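Local coordinates for twitching motility protein PilT (Aquifex aeolicus, PDB 2EYU) that probably uses ATP hydrolysis to power retraction of type IV pili, as a P-loop secretion-type ATPase motor behind twitching motility, at residues Thr115-Ala120 with Ser159-Gly164. The protein carries 1 engineered substitution. Sequence-based numbering, arbitrary orientation.
Sequences TALRAA and SFILQG
Ile161 reaches across to the helix 110-121 with a single methyl, and nearly the whole contact hangs on it. Its CD1 sits 3.4 Å from Ala120 CB, closer than two carbons usually pack, so this spot is tight. Ile161 CD1 also lies 3.8 Å from Leu117 O, one turn back on that helix. The approach of Ile161 CD1 to Leu117 CD2 is looser, at 4.3 Å. The torsions explain the reach: CG1 is wedged between backbone N and carbonyl carbon (chi1 71°), and the extended chi2 of 155° sends CD1 out to the Leu117-Ala120 face. Ala120 directs its own CB toward Ile161, whereas Leu117 leaves its helix to one side of Ile161, and only the end of its side chain comes nearer; it also packs on Phe146. The side chain of Ala120 also touches Val126 of strand 125-130.

Only 130 Å² is buried, and no hydrogen bond crosses. The outer side is different: Arg118 turns away from the contact, exposed, and makes a salt bridge with Glu114, while Phe160 is exposed on the other segment and forms a cation-pi pair with Arg196.

Ile161 ends the helix 151-161 just before the chain enters strand 162-171, which pairs with strand 26-31, the strand leading into the probable Walker A P-loop. At this junction Gln163 NE2 donates to Ile161 O at 2.6 Å. That bond is nearly straight at hydrogen (169°), but the donor stands well above the carbonyl plane.

The contact thus joins two helices of the P-loop ATPase fold where one of them gives way to a strand. With apolar carbons doing nearly all the touching, what holds here is the fit of one methyl against a helix face, without directional bonds between the segments.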
loop_
_atom_site.group_PDB
_atom_site.type_symbol
_atom_site.label_atom_id
_atom_site.label_comp_id
_atom_site.label_asym_id
_atom_site.label_seq_id
_atom_site.Cartn_x
_atom_site.Cartn_y
_atom_site.Cartn_z
ATOM N N THR A 115 13.197 -2.255 -10.504
ATOM C CA THR A 115 12.636 -1.394 -11.551
ATOM C C THR A 115 11.556 -0.501 -10.959
ATOM O O THR A 115 11.446 0.665 -11.341
ATOM C CB THR A 115 12.075 -2.186 -12.742
ATOM O OG1 THR A 115 13.063 -3.093 -13.243
ATOM C CG2 THR A 115 11.751 -1.232 -13.880
ATOM N N ALA A 116 10.752 -1.024 -10.029
ATOM C CA ALA A 116 9.721 -0.196 -9.441
ATOM C C ALA A 116 10.295 1.077 -8.804
ATOM O O ALA A 116 9.679 2.129 -8.936
ATOM C CB ALA A 116 8.962 -0.918 -8.339
ATOM N N LEU A 117 11.397 0.923 -8.092
ATOM C CA LEU A 117 12.068 2.031 -7.410
ATOM C C LEU A 117 12.549 3.066 -8.408
ATOM O O LEU A 117 12.510 4.271 -8.178
ATOM C CB LEU A 117 13.278 1.557 -6.611
ATOM C CG LEU A 117 13.091 0.974 -5.219
ATOM C CD1 LEU A 117 13.626 -0.452 -5.130
ATOM C CD2 LEU A 117 13.805 1.833 -4.183
ATOM N N ARG A 118 13.037 2.600 -9.565
ATOM C CA ARG A 118 13.555 3.642 -10.469
ATOM C C ARG A 118 12.371 4.384 -11.087
ATOM O O ARG A 118 12.408 5.619 -11.203
ATOM C CB ARG A 118 14.497 3.080 -11.527
ATOM C CG ARG A 118 15.859 2.680 -10.963
ATOM C CD ARG A 118 16.930 3.730 -11.227
ATOM N NE ARG A 118 17.474 4.280 -9.985
ATOM C CZ ARG A 118 18.357 3.638 -9.228
ATOM N NH1 ARG A 118 18.815 4.185 -8.110
ATOM N NH2 ARG A 118 18.776 2.427 -9.605
ATOM N N ALA A 119 11.329 3.635 -11.465
ATOM C CA ALA A 119 10.140 4.298 -11.987
ATOM C C ALA A 119 9.631 5.364 -11.019
ATOM O O ALA A 119 9.295 6.472 -11.454
ATOM C CB ALA A 119 9.037 3.301 -12.283
ATOM N N ALA A 120 9.569 5.010 -9.737
ATOM C CA ALA A 120 9.049 5.931 -8.731
ATOM C C ALA A 120 9.939 7.163 -8.623
ATOM O O ALA A 120 9.426 8.235 -8.328
ATOM C CB ALA A 120 8.921 5.291 -7.364
ATOM N N SER A 159 13.177 6.435 1.722
ATOM C CA SER A 159 12.875 7.570 2.591
ATOM C C SER A 159 12.470 8.798 1.793
ATOM O O SER A 159 11.756 9.656 2.329
ATOM C CB SER A 159 14.061 7.879 3.514
ATOM O OG SER A 159 15.074 8.631 2.845
ATOM N N PHE A 160 12.922 8.908 0.539
ATOM C CA PHE A 160 12.561 10.069 -0.277
ATOM C C PHE A 160 11.406 9.802 -1.235
ATOM O O PHE A 160 10.741 10.723 -1.713
ATOM C CB PHE A 160 13.725 10.504 -1.147
ATOM C CG PHE A 160 14.877 11.194 -0.441
ATOM C CD1 PHE A 160 14.842 12.563 -0.244
ATOM C CD2 PHE A 160 15.939 10.428 -0.011
ATOM C CE1 PHE A 160 15.922 13.152 0.401
ATOM C CE2 PHE A 160 17.018 11.023 0.620
ATOM C CZ PHE A 160 16.988 12.391 0.818
ATOM N N ILE A 161 11.162 8.539 -1.584
ATOM C CA ILE A 161 10.192 8.327 -2.666
ATOM C C ILE A 161 8.933 7.606 -2.174
ATOM O O ILE A 161 7.942 7.695 -2.913
ATOM C CB ILE A 161 10.813 7.555 -3.834
ATOM C CG1 ILE A 161 11.091 6.076 -3.528
ATOM C CG2 ILE A 161 12.096 8.232 -4.306
ATOM C CD1 ILE A 161 11.115 5.192 -4.762
ATOM N N LEU A 162 8.971 6.980 -1.013
ATOM C CA LEU A 162 7.799 6.354 -0.397
ATOM C C LEU A 162 6.701 7.368 -0.136
ATOM O O LEU A 162 6.908 8.390 0.524
ATOM C CB LEU A 162 8.188 5.635 0.906
ATOM C CG LEU A 162 7.090 4.792 1.565
ATOM C CD1 LEU A 162 6.512 3.744 0.618
ATOM C CD2 LEU A 162 7.626 4.124 2.821
ATOM N N GLN A 163 5.504 7.113 -0.651
ATOM C CA GLN A 163 4.380 8.037 -0.524
ATOM C C GLN A 163 3.384 7.558 0.517
ATOM O O GLN A 163 2.734 8.294 1.254
ATOM C CB GLN A 163 3.676 8.154 -1.884
ATOM C CG GLN A 163 4.595 8.867 -2.888
ATOM C CD GLN A 163 5.350 9.982 -2.177
ATOM O OE1 GLN A 163 4.759 11.005 -1.845
ATOM N NE2 GLN A 163 6.638 9.764 -1.935
ATOM N N GLY A 164 3.260 6.226 0.586
ATOM C CA GLY A 164 2.259 5.768 1.584
ATOM C C GLY A 164 2.277 4.250 1.600
ATOM O O GLY A 164 2.510 3.601 0.576
#